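Local coordinates for protein beta subunit of photoactivated adenylyl cyclase (Beggiatoa sp. PS, PDB 5M27) that senses blue light through a flavin-binding BLUF domain and, probably in response, converts ATP to cyclic AMP in its class III cyclase domain, at residues Leu8-Lys13 with Thr75-Leu80; Val42-Gln47 with Lys97-Asn102; Asp160-Ser165 with Gln340-Ile345. All coordinates share one frame; numbering follows the deposited sequence.

How the contacts relate
Contacts 1 and 2 belong to one sheet, that of the light-sensing BLUF domain, while contact 3 lies in the cyclase half of the chain. The centres of contacts 1 and 2 are about 14 Å apart, and along the sequence their segments alternate: strand 5-14 of contact 1, strand 40-46 of contact 2, strand 77-83 of contact 1, then strand 97-100 of contact 2. Strand 49-55 joins the two pairs, and both pairs touch the second subunit. Contact 3 comes later in the chain, its centre about 43 Å from that of contact 1 and about 54 Å from that of contact 2, so a signal from the flavin would probably have to cross a long distance to reach the cyclase.

Contact 1 (Leu8-Lys13 with Thr75-Leu80); sequences LVYISK and TNILCL. With FMN (flavin mononucleotide), chain H.
Tyr10 marks this as the flavin side of the BLUF sheet: its strand, 8-13, runs antiparallel to 77-80, and its hydroxyl reaches the isoalloxazine, with OH 3.3 Å from C6 of the flavin mononucleotide. That OH is also hydrogen-bonded to Gln52 OE1, while Gln52 NE2 bonds the flavin, consistent with the tyrosine-glutamine-flavin network of BLUF domains. Tyr10 and Cys79 form a non-hydrogen-bonded pair and project from the same face of the sheet; CB of Tyr10 lies beside the neighbouring strand, 3.6 Å from Cys79 CA. A chi1 of 76° turns the ring about the CA-CB bond so that it lies alongside Ile77, CD1 3.9 Å from Ile77 CG2, with its hydroxyl at the flavin.

Backbone bonds hold the two strands in register. Ile11 and Leu78 exchange a reciprocal pair, the Leu78 N to Ile11 O bond being 2.9 Å. Further on, Lys13 and Thr75 do the same, with Lys13 N 2.8 Å from Thr75 O. Between the two pairs the register slips by one residue, a beta bulge at the corner where Asn76 turns the chain. Just there Ser12 CB presses on Ile77 CG1 at 3.5 Å, tighter than normal carbon packing, while Ser12 OG bonds His74. On the other face Ile11 CG2 meets Leu80 CD1 at 4.0 Å, and both side chains pack between helix 110-128 of their own chain and Ile119 of the second subunit.

The chemistry divides by face: apolar packing on the Ile11 side, and on the other a Tyr10 hydroxyl fixed by Gln52 beside the flavin. A rearrangement of that bond, as proposed for BLUF proteins, would probably act on this strand first.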
loop_
_atom_site.group_PDB
_atom_site.type_symbol
_atom_site.label_atom_id
_atom_site.label_comp_id
_atom_site.label_asym_id
_atom_site.label_seq_id
_atom_site.Cartn_x
_atom_site.Cartn_y
_atom_site.Cartn_z
ATOM N N LEU B 8 -7.777 3.737 25.181
ATOM C CA LEU B 8 -7.023 3.041 24.142
ATOM C C LEU B 8 -7.674 1.702 23.816
ATOM O O LEU B 8 -8.167 1.006 24.712
ATOM C CB LEU B 8 -5.575 2.804 24.590
ATOM C CG LEU B 8 -4.508 3.870 24.359
ATOM C CD1 LEU B 8 -5.035 5.240 24.680
ATOM C CD2 LEU B 8 -3.298 3.556 25.238
ATOM N N VAL B 9 -7.682 1.334 22.535
ATOM C CA VAL B 9 -8.069 -0.016 22.127
ATOM C C VAL B 9 -6.972 -0.589 21.232
ATOM O O VAL B 9 -6.474 0.092 20.325
ATOM C CB VAL B 9 -9.442 -0.054 21.420
ATOM C CG1 VAL B 9 -9.460 0.862 20.227
ATOM C CG2 VAL B 9 -9.771 -1.462 20.968
ATOM N N TYR B 10 -6.587 -1.836 21.495
ATOM C CA TYR B 10 -5.570 -2.487 20.690
ATOM C C TYR B 10 -5.952 -3.942 20.491
ATOM O O TYR B 10 -6.759 -4.504 21.242
ATOM C CB TYR B 10 -4.176 -2.367 21.328
ATOM C CG TYR B 10 -3.922 -3.283 22.505
ATOM C CD1 TYR B 10 -3.475 -4.594 22.326
ATOM C CD2 TYR B 10 -4.121 -2.836 23.805
ATOM C CE1 TYR B 10 -3.238 -5.436 23.433
ATOM C CE2 TYR B 10 -3.885 -3.650 24.887
ATOM C CZ TYR B 10 -3.444 -4.944 24.706
ATOM O OH TYR B 10 -3.242 -5.746 25.828
ATOM N N ILE B 11 -5.376 -4.547 19.453
ATOM C CA ILE B 11 -5.470 -5.989 19.275
ATOM C C ILE B 11 -4.063 -6.564 19.249
ATOM O O ILE B 11 -3.086 -5.869 18.955
ATOM C CB ILE B 11 -6.250 -6.384 18.001
ATOM C CG1 ILE B 11 -5.561 -5.836 16.742
ATOM C CG2 ILE B 11 -7.688 -5.868 18.109
ATOM C CD1 ILE B 11 -6.283 -6.194 15.444
ATOM N N SER B 12 -3.965 -7.852 19.569
ATOM C CA SER B 12 -2.673 -8.527 19.552
ATOM C C SER B 12 -2.866 -10.009 19.262
ATOM O O SER B 12 -3.984 -10.534 19.279
ATOM C CB SER B 12 -1.926 -8.364 20.877
ATOM O OG SER B 12 -2.493 -9.199 21.869
ATOM N N LYS B 13 -1.751 -10.683 19.006
ATOM C CA LYS B 13 -1.744 -12.119 18.770
ATOM C C LYS B 13 -1.300 -12.838 20.032
ATOM O O LYS B 13 -0.232 -12.544 20.574
ATOM C CB LYS B 13 -0.816 -12.478 17.607
ATOM C CG LYS B 13 -1.056 -13.856 17.024
ATOM C CD LYS B 13 0.234 -14.646 16.977
ATOM C CE LYS B 13 0.079 -15.922 16.161
ATOM N NZ LYS B 13 -0.925 -16.862 16.720
ATOM N N THR B 75 2.156 -10.877 20.761
ATOM C CA THR B 75 2.962 -10.287 19.695
ATOM C C THR B 75 2.048 -9.560 18.716
ATOM O O THR B 75 0.816 -9.652 18.792
ATOM C CB THR B 75 3.789 -11.340 18.926
ATOM O OG1 THR B 75 2.914 -12.172 18.150
ATOM C CG2 THR B 75 4.587 -12.219 19.871
ATOM N N ASN B 76 2.677 -8.830 17.791
ATOM C CA ASN B 76 1.991 -8.144 16.685
ATOM C C ASN B 76 0.884 -7.220 17.198
ATOM O O ASN B 76 -0.259 -7.254 16.738
ATOM C CB ASN B 76 1.451 -9.159 15.673
ATOM C CG ASN B 76 1.048 -8.520 14.341
ATOM O OD1 ASN B 76 0.296 -9.116 13.560
ATOM N ND2 ASN B 76 1.540 -7.305 14.078
ATOM N N ILE B 77 1.247 -6.362 18.146
ATOM C CA ILE B 77 0.282 -5.492 18.813
ATOM C C ILE B 77 0.002 -4.282 17.938
ATOM O O ILE B 77 0.927 -3.637 17.437
ATOM C CB ILE B 77 0.804 -5.045 20.187
ATOM C CG1 ILE B 77 0.779 -6.196 21.181
ATOM C CG2 ILE B 77 0.004 -3.845 20.703
ATOM C CD1 ILE B 77 2.045 -7.016 21.187
ATOM N N LEU B 78 -1.277 -3.944 17.784
ATOM C CA LEU B 78 -1.684 -2.761 17.036
ATOM C C LEU B 78 -2.732 -2.012 17.842
ATOM O O LEU B 78 -3.844 -2.513 18.033
ATOM C CB LEU B 78 -2.228 -3.136 15.661
ATOM C CG LEU B 78 -2.836 -1.990 14.851
ATOM C CD1 LEU B 78 -1.831 -0.880 14.601
ATOM C CD2 LEU B 78 -3.367 -2.525 13.518
ATOM N N CYS B 79 -2.380 -0.810 18.294
ATOM C CA CYS B 79 -3.344 0.097 18.905
ATOM C C CYS B 79 -4.185 0.711 17.795
ATOM O O CYS B 79 -3.673 1.470 16.965
ATOM C CB CYS B 79 -2.634 1.168 19.728
ATOM S SG CYS B 79 -3.742 2.229 20.667
ATOM N N LEU B 80 -5.476 0.369 17.772
ATOM C CA LEU B 80 -6.344 0.764 16.669
ATOM C C LEU B 80 -6.879 2.174 16.826
ATOM O O LEU B 80 -7.143 2.847 15.824
ATOM C CB LEU B 80 -7.534 -0.184 16.574
ATOM C CG LEU B 80 -7.254 -1.618 16.174
ATOM C CD1 LEU B 80 -8.539 -2.404 16.261
ATOM C CD2 LEU B 80 -6.706 -1.617 14.769
HETATM N N1 FMN H . -1.263 -5.429 33.377
HETATM C C2 FMN H . -1.991 -4.464 34.047
HETATM O O2 FMN H . -1.582 -3.982 35.107
HETATM N N3 FMN H . -3.184 -4.015 33.524
HETATM C C4 FMN H . -3.654 -4.535 32.342
HETATM O O4 FMN H . -4.722 -4.114 31.916
HETATM C C4A FMN H . -2.925 -5.508 31.659
HETATM N N5 FMN H . -3.399 -6.024 30.469
HETATM C C5A FMN H . -2.686 -6.994 29.792
HETATM C C6 FMN H . -3.169 -7.520 28.593
HETATM C C7 FMN H . -2.448 -8.499 27.910
HETATM C C7M FMN H . -2.962 -9.064 26.618
HETATM C C8 FMN H . -1.239 -8.947 28.429
HETATM C C8M FMN H . -0.446 -9.992 27.701
HETATM C C9 FMN H . -0.759 -8.420 29.628
HETATM C C9A FMN H . -1.479 -7.445 30.317
HETATM N N10 FMN H . -0.988 -6.931 31.508
HETATM C C10 FMN H . -1.715 -5.960 32.184
HETATM C "C1'" FMN H . 0.323 -7.470 32.030
HETATM C "C2'" FMN H . 1.427 -6.430 32.239
HETATM O "O2'" FMN H . 1.929 -6.046 30.977
HETATM C "C3'" FMN H . 2.583 -6.957 33.106
HETATM O "O3'" FMN H . 2.886 -8.291 32.758
HETATM C "C4'" FMN H . 2.306 -6.921 34.607
HETATM O "O4'" FMN H . 0.955 -6.643 34.858
HETATM C "C5'" FMN H . 3.082 -5.814 35.289
HETATM O "O5'" FMN H . 4.173 -6.294 36.029
HETATM P P FMN H . 4.756 -5.340 37.187
HETATM O O1P FMN H . 3.862 -5.526 38.398
HETATM O O2P FMN H . 4.706 -3.881 36.777
HETATM O O3P FMN H . 6.185 -5.744 37.472
#

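Contact 2 (Val42-Gln47 with Lys97-Asn102); sequences VLLYLQ and KTINLN
Leu44 lies alongside Ile99 at the tight heart of this parallel pair, strand 42-46 beside strand 97-100. Its CD2 comes 3.4 Å from Ile99 CB, closer than carbons usually pack, and its other branch, CD1, meets Leu101 CD1 at 3.6 Å. On the same face Val42 CG1 touches Ile99 CD1. Backbone bonds zigzag between the strands, from Leu43 N to Lys97 O at the start to Leu101 N and Tyr45 O (3.0 Å) at the end.

On the opposite face of the sheet, Tyr45 lies over Asn100. The ring and the amide stack with planes 29° apart, and Asn100 CA makes a CH-pi contact 4.1 Å from the ring centroid. Thr98 CG2 comes in at the ring's edge.

At Gln47 and Asn102 the contact is exposed and polar, held by hydrogen bonds in place of close carbon packing. Asn102 OD1 takes the N-H of Gln47 on an in-plane lone pair (2.9 Å, 173°), and its ND2 gives a bond to Asn100 OD1, tying the chain down as both strands run out.

Beyond these segments, strand 49-55 pairs with the far edge of 40-46, Tyr45 packs on helix 20-36, Leu46 rests on helix 110-128, and Leu44 and Leu101 meet Leu115 and Ile112 of the second subunit.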
loop_
_atom_site.group_PDB
_atom_site.type_symbol
_atom_site.label_atom_id
_atom_site.label_comp_id
_atom_site.label_asym_id
_atom_site.label_seq_id
_atom_site.Cartn_x
_atom_site.Cartn_y
_atom_site.Cartn_z
ATOM N N VAL B 42 -11.570 -3.643 29.558
ATOM C CA VAL B 42 -11.996 -5.001 29.237
ATOM C C VAL B 42 -10.925 -5.668 28.387
ATOM O O VAL B 42 -10.389 -5.057 27.457
ATOM C CB VAL B 42 -13.337 -5.020 28.476
ATOM C CG1 VAL B 42 -13.850 -6.444 28.350
ATOM C CG2 VAL B 42 -14.375 -4.161 29.159
ATOM N N LEU B 43 -10.627 -6.929 28.697
ATOM C CA LEU B 43 -9.808 -7.787 27.850
ATOM C C LEU B 43 -10.671 -8.939 27.346
ATOM O O LEU B 43 -11.244 -9.678 28.146
ATOM C CB LEU B 43 -8.592 -8.307 28.619
ATOM C CG LEU B 43 -7.686 -9.313 27.910
ATOM C CD1 LEU B 43 -6.883 -8.635 26.792
ATOM C CD2 LEU B 43 -6.765 -9.983 28.915
ATOM N N LEU B 44 -10.800 -9.067 26.025
ATOM C CA LEU B 44 -11.467 -10.209 25.415
ATOM C C LEU B 44 -10.425 -11.077 24.734
ATOM O O LEU B 44 -9.344 -10.602 24.366
ATOM C CB LEU B 44 -12.512 -9.805 24.365
ATOM C CG LEU B 44 -13.592 -8.738 24.543
ATOM C CD1 LEU B 44 -14.779 -9.024 23.628
ATOM C CD2 LEU B 44 -14.067 -8.736 25.924
ATOM N N TYR B 45 -10.753 -12.348 24.537
ATOM C CA TYR B 45 -9.942 -13.128 23.613
ATOM C C TYR B 45 -10.810 -14.085 22.808
ATOM O O TYR B 45 -11.877 -14.527 23.243
ATOM C CB TYR B 45 -8.769 -13.862 24.308
ATOM C CG TYR B 45 -9.055 -14.772 25.482
ATOM C CD1 TYR B 45 -9.349 -14.254 26.744
ATOM C CD2 TYR B 45 -8.934 -16.158 25.350
ATOM C CE1 TYR B 45 -9.568 -15.090 27.826
ATOM C CE2 TYR B 45 -9.151 -17.004 26.431
ATOM C CZ TYR B 45 -9.468 -16.465 27.666
ATOM O OH TYR B 45 -9.693 -17.306 28.746
ATOM N N LEU B 46 -10.346 -14.357 21.592
ATOM C CA LEU B 46 -11.130 -15.073 20.598
ATOM C C LEU B 46 -10.209 -15.614 19.514
ATOM O O LEU B 46 -9.514 -14.844 18.841
ATOM C CB LEU B 46 -12.203 -14.156 19.995
ATOM C CG LEU B 46 -13.089 -14.721 18.879
ATOM C CD1 LEU B 46 -13.811 -15.997 19.327
ATOM C CD2 LEU B 46 -14.085 -13.674 18.416
ATOM N N GLN B 47 -10.191 -16.937 19.364
ATOM C CA GLN B 47 -9.423 -17.618 18.321
ATOM C C GLN B 47 -8.000 -17.078 18.227
ATOM O O GLN B 47 -7.522 -16.714 17.155
ATOM C CB GLN B 47 -10.124 -17.514 16.968
ATOM C CG GLN B 47 -11.126 -18.615 16.745
ATOM C CD GLN B 47 -12.074 -18.308 15.614
ATOM O OE1 GLN B 47 -11.656 -18.171 14.459
ATOM N NE2 GLN B 47 -13.360 -18.175 15.935
ATOM N N LYS B 97 -11.988 -6.447 33.189
ATOM C CA LYS B 97 -12.885 -7.580 33.022
ATOM C C LYS B 97 -12.384 -8.433 31.862
ATOM O O LYS B 97 -12.338 -7.965 30.717
ATOM C CB LYS B 97 -14.313 -7.104 32.753
ATOM C CG LYS B 97 -15.330 -8.226 32.582
ATOM C CD LYS B 97 -16.739 -7.704 32.866
ATOM C CE LYS B 97 -17.661 -8.783 33.425
ATOM N NZ LYS B 97 -17.190 -9.380 34.709
ATOM N N THR B 98 -12.015 -9.674 32.156
ATOM C CA THR B 98 -11.576 -10.610 31.129
ATOM C C THR B 98 -12.767 -11.435 30.652
ATOM O O THR B 98 -13.551 -11.943 31.464
ATOM C CB THR B 98 -10.466 -11.515 31.665
ATOM O OG1 THR B 98 -9.323 -10.719 32.001
ATOM C CG2 THR B 98 -10.075 -12.559 30.641
ATOM N N ILE B 99 -12.904 -11.557 29.333
ATOM C CA ILE B 99 -14.035 -12.225 28.701
ATOM C C ILE B 99 -13.483 -13.224 27.697
ATOM O O ILE B 99 -12.829 -12.835 26.720
ATOM C CB ILE B 99 -14.978 -11.228 28.005
ATOM C CG1 ILE B 99 -15.549 -10.229 29.015
ATOM C CG2 ILE B 99 -16.090 -11.957 27.261
ATOM C CD1 ILE B 99 -16.473 -9.200 28.403
ATOM N N ASN B 100 -13.739 -14.504 27.931
ATOM C CA ASN B 100 -13.295 -15.547 27.015
ATOM C C ASN B 100 -14.416 -15.780 26.012
ATOM O O ASN B 100 -15.368 -16.519 26.287
ATOM C CB ASN B 100 -12.939 -16.813 27.776
ATOM C CG ASN B 100 -12.258 -17.827 26.909
ATOM O OD1 ASN B 100 -12.204 -17.682 25.679
ATOM N ND2 ASN B 100 -11.699 -18.856 27.539
ATOM N N LEU B 101 -14.307 -15.152 24.838
ATOM C CA LEU B 101 -15.363 -15.286 23.839
ATOM C C LEU B 101 -15.401 -16.668 23.208
ATOM O O LEU B 101 -16.447 -17.060 22.680
ATOM C CB LEU B 101 -15.223 -14.234 22.742
ATOM C CG LEU B 101 -15.894 -12.897 23.030
ATOM C CD1 LEU B 101 -15.696 -11.995 21.827
ATOM C CD2 LEU B 101 -17.390 -13.071 23.351
ATOM N N ASN B 102 -14.295 -17.407 23.246
ATOM C CA ASN B 102 -14.344 -18.804 22.833
ATOM C C ASN B 102 -15.351 -19.593 23.662
ATOM O O ASN B 102 -15.915 -20.578 23.176
ATOM C CB ASN B 102 -12.965 -19.447 22.959
ATOM C CG ASN B 102 -11.887 -18.680 22.228
ATOM O OD1 ASN B 102 -11.893 -18.584 21.003
ATOM N ND2 ASN B 102 -10.945 -18.138 22.980
#

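Contact 3 (Asp160-Ser165 with Gln340-Ile345); sequences DILAFS and QITQLI. With CA (calcium ion), chain L.
Leu162 and Ala163 meet Thr342 and Ile345 through apolar contacts, and no hydrogen bond spans the two segments. Leu162 reaches toward the helix, its side chain crossing those of Ile341 and Thr342 at about a right angle: its CD2 is 3.8 Å from Thr342 CG2 and equally far from Ile341 CG2. With chi1 at 179°, Leu162 holds CG away from its own N, and CD2 reaches Thr342. Beside it, Ala163 CB is 4.2 Å from Ile345 CD1. Thr342 turns CG2 to the contact, while OG1 is bonded to Leu339 O within its own helix.

Metal binding belongs to the other side of 160-165. A calcium ion is held by Asp160 OD2 and by the backbone carbonyl Ile161 O, each at 2.6 Å, with a water and Asp204 as further ligands. Asp160 OD1 makes a salt bridge with Arg287. Two aspartates on a metal are the hallmark of class III cyclases, so calcium probably occupies a catalytic metal position.

The type II turn from Ile161 to Phe164 links strand 150-161 to helix 164-170, with Ala163 as N-cap. Ile161 and Phe164 pack on helix 173-193, and helix 338-348 lies against the outside of the turn, where Ile345 also touches Thr166.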
loop_
_atom_site.group_PDB
_atom_site.type_symbol
_atom_site.label_atom_id
_atom_site.label_comp_id
_atom_site.label_asym_id
_atom_site.label_seq_id
_atom_site.Cartn_x
_atom_site.Cartn_y
_atom_site.Cartn_z
ATOM N N ASP B 160 18.718 -1.452 -6.541
ATOM C CA ASP B 160 18.034 -2.453 -7.351
ATOM C C ASP B 160 19.043 -3.477 -7.854
ATOM O O ASP B 160 20.259 -3.316 -7.723
ATOM C CB ASP B 160 17.230 -1.808 -8.496
ATOM C CG ASP B 160 18.025 -1.618 -9.765
ATOM O OD1 ASP B 160 19.224 -1.326 -9.677
ATOM O OD2 ASP B 160 17.445 -1.730 -10.870
ATOM N N ILE B 161 18.510 -4.530 -8.448
ATOM C CA ILE B 161 19.304 -5.699 -8.803
ATOM C C ILE B 161 19.980 -5.451 -10.147
ATOM O O ILE B 161 19.339 -4.977 -11.089
ATOM C CB ILE B 161 18.411 -6.945 -8.836
ATOM C CG1 ILE B 161 17.846 -7.193 -7.424
ATOM C CG2 ILE B 161 19.179 -8.159 -9.370
ATOM C CD1 ILE B 161 16.827 -8.342 -7.353
ATOM N N LEU B 162 21.275 -5.751 -10.225
ATOM C CA LEU B 162 22.018 -5.634 -11.474
ATOM C C LEU B 162 21.522 -6.651 -12.501
ATOM O O LEU B 162 21.366 -7.835 -12.184
ATOM C CB LEU B 162 23.502 -5.872 -11.231
ATOM C CG LEU B 162 24.355 -5.795 -12.499
ATOM C CD1 LEU B 162 24.414 -4.342 -12.970
ATOM C CD2 LEU B 162 25.751 -6.412 -12.288
ATOM N N ALA B 163 21.296 -6.179 -13.728
ATOM C CA ALA B 163 20.960 -7.026 -14.878
ATOM C C ALA B 163 19.682 -7.811 -14.613
ATOM O O ALA B 163 19.540 -8.977 -15.002
ATOM C CB ALA B 163 22.121 -7.964 -15.240
ATOM N N PHE B 164 18.745 -7.172 -13.924
ATOM C CA PHE B 164 17.548 -7.887 -13.517
ATOM C C PHE B 164 16.734 -8.363 -14.721
ATOM O O PHE B 164 16.113 -9.426 -14.664
ATOM C CB PHE B 164 16.709 -7.006 -12.612
ATOM C CG PHE B 164 15.492 -7.676 -12.118
ATOM C CD1 PHE B 164 15.595 -8.659 -11.169
ATOM C CD2 PHE B 164 14.249 -7.335 -12.620
ATOM C CE1 PHE B 164 14.465 -9.295 -10.709
ATOM C CE2 PHE B 164 13.111 -7.962 -12.161
ATOM C CZ PHE B 164 13.224 -8.953 -11.192
ATOM N N SER B 165 16.758 -7.614 -15.827
ATOM C CA SER B 165 16.068 -8.051 -17.039
ATOM C C SER B 165 16.639 -9.357 -17.591
ATOM O O SER B 165 15.903 -10.154 -18.186
ATOM C CB SER B 165 16.138 -6.954 -18.096
ATOM O OG SER B 165 15.470 -5.792 -17.620
ATOM N N GLN B 340 31.628 -6.892 -17.598
ATOM C CA GLN B 340 31.967 -8.309 -17.670
ATOM C C GLN B 340 31.031 -9.134 -16.804
ATOM O O GLN B 340 30.638 -10.240 -17.187
ATOM C CB GLN B 340 33.416 -8.537 -17.257
ATOM C CG GLN B 340 34.400 -7.983 -18.255
ATOM C CD GLN B 340 35.790 -7.816 -17.673
ATOM O OE1 GLN B 340 36.334 -8.740 -17.064
ATOM N NE2 GLN B 340 36.377 -6.634 -17.861
ATOM N N ILE B 341 30.659 -8.608 -15.633
ATOM C CA ILE B 341 29.745 -9.339 -14.764
ATOM C C ILE B 341 28.399 -9.529 -15.454
ATOM O O ILE B 341 27.816 -10.616 -15.413
ATOM C CB ILE B 341 29.611 -8.622 -13.406
ATOM C CG1 ILE B 341 30.903 -8.784 -12.593
ATOM C CG2 ILE B 341 28.406 -9.132 -12.611
ATOM C CD1 ILE B 341 31.322 -10.231 -12.330
ATOM N N THR B 342 27.892 -8.493 -16.115
ATOM C CA THR B 342 26.597 -8.633 -16.774
ATOM C C THR B 342 26.680 -9.621 -17.931
ATOM O O THR B 342 25.767 -10.424 -18.136
ATOM C CB THR B 342 26.089 -7.268 -17.250
ATOM O OG1 THR B 342 27.057 -6.670 -18.117
ATOM C CG2 THR B 342 25.866 -6.345 -16.064
ATOM N N GLN B 343 27.779 -9.598 -18.683
ATOM C CA GLN B 343 27.991 -10.618 -19.702
ATOM C C GLN B 343 28.134 -12.010 -19.079
ATOM O O GLN B 343 27.601 -12.993 -19.610
ATOM C CB GLN B 343 29.223 -10.264 -20.538
ATOM C CG GLN B 343 29.060 -8.979 -21.362
ATOM C CD GLN B 343 30.329 -8.595 -22.114
ATOM O OE1 GLN B 343 31.440 -8.924 -21.694
ATOM N NE2 GLN B 343 30.169 -7.890 -23.231
ATOM N N LEU B 344 28.858 -12.116 -17.961
ATOM C CA LEU B 344 29.014 -13.404 -17.292
ATOM C C LEU B 344 27.678 -13.924 -16.787
ATOM O O LEU B 344 27.403 -15.127 -16.864
ATOM C CB LEU B 344 30.012 -13.275 -16.143
ATOM C CG LEU B 344 30.106 -14.284 -15.003
ATOM C CD1 LEU B 344 30.701 -15.617 -15.441
ATOM C CD2 LEU B 344 30.913 -13.711 -13.848
ATOM N N ILE B 345 26.837 -13.027 -16.258
ATOM C CA ILE B 345 25.500 -13.409 -15.805
ATOM C C ILE B 345 24.696 -14.000 -16.954
ATOM O O ILE B 345 23.999 -15.008 -16.793
ATOM C CB ILE B 345 24.773 -12.196 -15.185
ATOM C CG1 ILE B 345 25.325 -11.865 -13.784
ATOM C CG2 ILE B 345 23.257 -12.420 -15.191
ATOM C CD1 ILE B 345 24.693 -10.607 -13.136
HETATM CA CA CA L . 17.402 -3.818 -12.366
HETATM O O HOH W 1 14.878 -3.735 -13.157
#